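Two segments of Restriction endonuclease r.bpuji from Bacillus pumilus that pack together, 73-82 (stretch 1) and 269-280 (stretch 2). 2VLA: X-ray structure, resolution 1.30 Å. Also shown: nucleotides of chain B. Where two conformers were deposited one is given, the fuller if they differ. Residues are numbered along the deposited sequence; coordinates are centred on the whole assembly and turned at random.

Stretch 1, residues 73-82: AGKLFGMFYE
Stretch 2 269-280: FFKDWQQYYSNV

Stretch 1 enters as the last part of a helix that begins earlier in the chain, with a wider pi-type turn at residues 73-76, and leaves as a strand, 80-82, that continues beyond it. Gly 78 breaks the helical path with positive phi (59/53), Met 79 follows at -100/-13, and Phe 80 and Tyr 81 are extended (-149/167 and -151/167). The turn is tied by a backbone hydrogen bond from Met 79 N to Ala 73 O, 2.8 Å. Stretch 2 is a regular helix through its first nine residues, held by i to i-4 bonds such as Tyr 277 N to Trp 273 O, 2.9 Å; Asn 279 then turns extended (-125/166). The strand and this helix run roughly antiparallel, their N-to-C directions 145° apart and their axes 8.7 Å apart at closest approach. In register, Gly 78 CA lies 4.6 Å from Ser 278 CA, and Tyr 81 CA lies 6.5 Å from Gln 274 CA. Together the two stretches bury 516 Å².

The close approach at Gly 78 depends on its lack of a side chain: a CB there would point toward the helix and lie 2.9 Å from Tyr 277 CD2, a clash, and positive phi itself favours glycine. Gly 78 O rests 3.3 Å from Ser 278 CB.

Gln 274 (chi1 t, chi2 p, chi3 7°) is the central link. Gln 274 NE2 donates two hydrogen bonds, to Gly 74 O and to Phe 80 O, each 2.9 Å, so one side chain bridges carbonyls before and after the turn. Tyr 277 (chi1 t, chi2 69°) reaches the backbone just before Gly 78: Tyr 277 OH donates to Leu 76 O at 2.7 Å. That carbonyl and Gly 78 N lie at the edge of the Tyr 277 ring, near its plane.

Water extends this polar network. Water 1 accepts from Trp 273 NE1 and donates to Lys 75 O and Gln 274 OE1, all at 2.8 Å, and thus gives the glutamine's oxygen a partner while its nitrogen binds the backbone. Lys 75 (m, m, t, t) starts with its CA-to-CB bond pointing away, yet its end comes nearer: Lys 75 NZ is 3.7 Å from Phe 270 CD1 and donates to water 2 at 2.9 Å. That water also lies 2.9 Å from Phe 270 O. Lys 75 CE is 3.4 Å from OP1 of DC5, placing this lysine beside the DNA backbone, as befits a restriction endonuclease.

At the strand, the CA-to-CB bond of Tyr 81 (chi1 p, chi2 -84°) points toward the helix, with Tyr 81 CB 3.8 Å from Gln 274 CG. Asn 279 ND2 sits over one face of its ring, 3.4 Å from Tyr 81 CE1. The asparagine (chi1 m) is steadied by a hydrogen bond from Asn 279 ND2 to Gln 275 OE1, 2.9 Å. Ser 278 (chi1 p) turns its hydroxyl back onto its own helix, Ser 278 OG donating to Gln 274 O at 2.7 Å, which satisfies the hydroxyl without a partner in stretch 1.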

# COMPACT_ATOMS: atom_id res chain seq x y z
N ALA A 73 0.66 -1.62 12.63
CA ALA A 73 0.23 -0.40 13.29
C ALA A 73 1.16 0.78 12.93
O ALA A 73 0.69 1.87 12.63
CB ALA A 73 0.18 -0.60 14.81
N GLY A 74 2.46 0.54 12.92
CA GLY A 74 3.44 1.59 12.60
C GLY A 74 3.55 1.88 11.10
O GLY A 74 3.14 2.96 10.62
N LYS A 75 4.11 0.95 10.35
CA LYS A 75 4.44 1.23 8.95
C LYS A 75 3.23 1.18 8.01
O LYS A 75 2.86 2.19 7.41
CB LYS A 75 5.52 0.29 8.46
CG LYS A 75 6.83 0.46 9.16
CD LYS A 75 7.57 1.70 8.69
CE LYS A 75 8.99 1.77 9.25
NZ LYS A 75 9.82 2.81 8.57
N LEU A 76 2.58 0.02 7.90
CA LEU A 76 1.62 -0.15 6.82
C LEU A 76 0.37 0.72 7.03
O LEU A 76 -0.17 1.28 6.08
CB LEU A 76 1.23 -1.61 6.64
CG LEU A 76 0.30 -1.94 5.48
CD1 LEU A 76 0.94 -1.59 4.14
CD2 LEU A 76 -0.10 -3.46 5.55
N PHE A 77 -0.15 0.75 8.26
CA PHE A 77 -1.35 1.54 8.52
C PHE A 77 -1.07 2.98 8.99
O PHE A 77 -1.97 3.78 9.08
CB PHE A 77 -2.25 0.87 9.55
CG PHE A 77 -2.93 -0.41 9.06
CD1 PHE A 77 -2.77 -0.87 7.75
CD2 PHE A 77 -3.75 -1.14 9.92
CE1 PHE A 77 -3.40 -2.04 7.35
CE2 PHE A 77 -4.38 -2.29 9.51
CZ PHE A 77 -4.21 -2.75 8.23
N GLY A 78 0.18 3.27 9.34
CA GLY A 78 0.57 4.64 9.71
C GLY A 78 -0.21 5.19 10.90
O GLY A 78 -0.73 6.31 10.84
N MET A 79 -0.22 4.45 12.01
CA MET A 79 -1.10 4.77 13.11
C MET A 79 -0.43 5.53 14.26
O MET A 79 -1.10 6.03 15.15
CB MET A 79 -1.78 3.50 13.64
CG MET A 79 -2.66 2.84 12.59
SD MET A 79 -3.59 1.45 13.19
CE MET A 79 -4.91 2.33 14.03
N PHE A 80 0.89 5.58 14.24
CA PHE A 80 1.64 6.37 15.22
C PHE A 80 2.94 6.87 14.60
O PHE A 80 3.33 6.44 13.54
CB PHE A 80 1.94 5.54 16.49
CG PHE A 80 2.82 4.33 16.26
CD1 PHE A 80 4.21 4.44 16.29
CD2 PHE A 80 2.26 3.08 16.11
CE1 PHE A 80 5.01 3.30 16.14
CE2 PHE A 80 3.08 1.95 15.94
CZ PHE A 80 4.44 2.07 15.96
N TYR A 81 3.59 7.81 15.28
CA TYR A 81 4.87 8.35 14.84
C TYR A 81 5.65 8.78 16.05
O TYR A 81 5.11 8.85 17.15
CB TYR A 81 4.67 9.52 13.86
CG TYR A 81 4.13 10.77 14.50
CD1 TYR A 81 2.77 10.94 14.69
CD2 TYR A 81 4.97 11.79 14.91
CE1 TYR A 81 2.26 12.08 15.27
CE2 TYR A 81 4.49 12.93 15.50
CZ TYR A 81 3.13 13.08 15.68
OH TYR A 81 2.64 14.22 16.26
N GLU A 82 6.94 9.03 15.85
CA GLU A 82 7.81 9.47 16.94
C GLU A 82 8.28 10.89 16.71
O GLU A 82 8.58 11.27 15.58
CB GLU A 82 9.01 8.55 17.05
CG GLU A 82 10.14 9.13 17.91
CD GLU A 82 11.28 8.16 18.09
OE1 GLU A 82 11.12 6.97 17.76
OE2 GLU A 82 12.35 8.59 18.59
N PHE A 269 14.96 10.29 6.03
CA PHE A 269 14.08 9.65 5.06
C PHE A 269 12.91 8.98 5.76
O PHE A 269 11.77 9.21 5.42
CB PHE A 269 14.86 8.64 4.24
CG PHE A 269 14.02 7.87 3.28
CD1 PHE A 269 13.57 8.43 2.13
CD2 PHE A 269 13.69 6.55 3.55
CE1 PHE A 269 12.82 7.70 1.23
CE2 PHE A 269 12.92 5.82 2.67
CZ PHE A 269 12.49 6.41 1.51
N PHE A 270 13.22 8.13 6.73
CA PHE A 270 12.17 7.36 7.38
C PHE A 270 11.29 8.23 8.26
O PHE A 270 10.09 8.01 8.33
CB PHE A 270 12.76 6.21 8.16
CG PHE A 270 13.35 5.14 7.29
CD1 PHE A 270 12.54 4.34 6.51
CD2 PHE A 270 14.72 4.97 7.21
CE1 PHE A 270 13.07 3.40 5.68
CE2 PHE A 270 15.25 4.01 6.39
CZ PHE A 270 14.42 3.21 5.64
N LYS A 271 11.87 9.25 8.88
CA LYS A 271 11.10 10.16 9.72
C LYS A 271 10.16 11.01 8.88
O LYS A 271 8.97 11.16 9.21
CB LYS A 271 12.02 11.07 10.54
CG LYS A 271 11.29 11.87 11.58
N ASP A 272 10.68 11.57 7.79
CA ASP A 272 9.89 12.41 6.91
C ASP A 272 8.80 11.58 6.23
O ASP A 272 7.68 12.07 6.03
CB ASP A 272 10.78 13.04 5.84
CG ASP A 272 11.81 14.00 6.41
OD1 ASP A 272 11.65 14.47 7.56
OD2 ASP A 272 12.77 14.31 5.68
N TRP A 273 9.12 10.35 5.84
CA TRP A 273 8.10 9.48 5.25
C TRP A 273 6.93 9.29 6.23
O TRP A 273 5.77 9.40 5.85
CB TRP A 273 8.65 8.11 4.84
CG TRP A 273 7.51 7.14 4.62
CD1 TRP A 273 7.03 6.21 5.51
CD2 TRP A 273 6.62 7.11 3.51
NE1 TRP A 273 5.92 5.58 5.00
CE2 TRP A 273 5.64 6.12 3.77
CE3 TRP A 273 6.57 7.80 2.29
CZ2 TRP A 273 4.65 5.83 2.87
CZ3 TRP A 273 5.59 7.53 1.42
CH2 TRP A 273 4.61 6.56 1.71
N GLN A 274 7.24 9.02 7.48
CA GLN A 274 6.19 8.72 8.44
C GLN A 274 5.29 9.96 8.67
O GLN A 274 4.07 9.83 8.82
CB GLN A 274 6.77 8.23 9.76
CG GLN A 274 5.73 7.60 10.71
CD GLN A 274 5.24 6.24 10.22
OE1 GLN A 274 5.76 5.70 9.26
NE2 GLN A 274 4.26 5.67 10.93
N GLN A 275 5.88 11.14 8.64
CA GLN A 275 5.13 12.39 8.80
C GLN A 275 4.21 12.64 7.60
O GLN A 275 3.09 13.12 7.76
CB GLN A 275 6.09 13.57 8.98
CG GLN A 275 5.41 14.94 8.94
CD GLN A 275 4.43 15.14 10.09
OE1 GLN A 275 4.64 14.65 11.20
NE2 GLN A 275 3.37 15.91 9.83
N TYR A 276 4.71 12.38 6.40
CA TYR A 276 3.89 12.49 5.20
C TYR A 276 2.72 11.49 5.23
O TYR A 276 1.57 11.85 4.98
CB TYR A 276 4.74 12.25 3.94
CG TYR A 276 3.93 11.83 2.77
CD1 TYR A 276 3.14 12.73 2.09
CD2 TYR A 276 3.92 10.52 2.35
CE1 TYR A 276 2.33 12.32 1.05
CE2 TYR A 276 3.13 10.10 1.34
CZ TYR A 276 2.32 10.98 0.69
OH TYR A 276 1.52 10.54 -0.33
N TYR A 277 3.03 10.25 5.53
CA TYR A 277 2.08 9.14 5.33
C TYR A 277 1.03 9.06 6.41
O TYR A 277 -0.11 8.73 6.14
CB TYR A 277 2.83 7.82 5.25
CG TYR A 277 1.93 6.61 5.01
CD1 TYR A 277 1.29 6.43 3.80
CD2 TYR A 277 1.79 5.62 5.97
CE1 TYR A 277 0.50 5.35 3.56
CE2 TYR A 277 1.02 4.52 5.73
CZ TYR A 277 0.38 4.40 4.52
OH TYR A 277 -0.40 3.28 4.28
N SER A 278 1.41 9.39 7.64
CA SER A 278 0.56 9.13 8.80
C SER A 278 -0.29 10.34 9.22
O SER A 278 -1.32 10.17 9.87
CB SER A 278 1.41 8.69 9.97
OG SER A 278 2.06 9.79 10.58
N ASN A 279 0.15 11.54 8.84
CA ASN A 279 -0.34 12.80 9.46
C ASN A 279 -0.88 13.76 8.42
O ASN A 279 -0.65 13.59 7.25
CB ASN A 279 0.80 13.51 10.23
CG ASN A 279 1.17 12.81 11.53
OD1 ASN A 279 0.38 12.05 12.07
ND2 ASN A 279 2.38 13.06 12.03
N VAL A 280 -1.59 14.78 8.88
CA VAL A 280 -2.23 15.74 7.97
C VAL A 280 -1.27 16.87 7.59
O VAL A 280 -0.59 17.43 8.45
CB VAL A 280 -3.49 16.33 8.59
CG1 VAL A 280 -4.17 17.28 7.61
CG2 VAL A 280 -4.45 15.22 9.02
P DC B 5 9.57 -2.06 10.69
OP1 DC B 5 9.45 -0.77 11.40
OP2 DC B 5 8.54 -3.09 10.91
O5' DC B 5 9.79 -1.74 9.14
C5' DC B 5 9.18 -2.50 8.13
C4' DC B 5 10.21 -3.18 7.27
O4' DC B 5 11.00 -4.09 8.09
C3' DC B 5 9.65 -4.03 6.15
O3' DC B 5 10.60 -4.10 5.09
C2' DC B 5 9.44 -5.35 6.89
C1' DC B 5 10.76 -5.42 7.66
N1 DC B 5 10.74 -6.34 8.80
C2 DC B 5 11.58 -7.46 8.83
O2 DC B 5 12.40 -7.62 7.90
N3 DC B 5 11.51 -8.31 9.89
C4 DC B 5 10.63 -8.10 10.86
N4 DC B 5 10.60 -8.97 11.88
C5 DC B 5 9.74 -7.01 10.85
C6 DC B 5 9.84 -6.15 9.81
O HOH W 1 4.79 4.16 7.16
O HOH W 2 8.79 5.47 8.41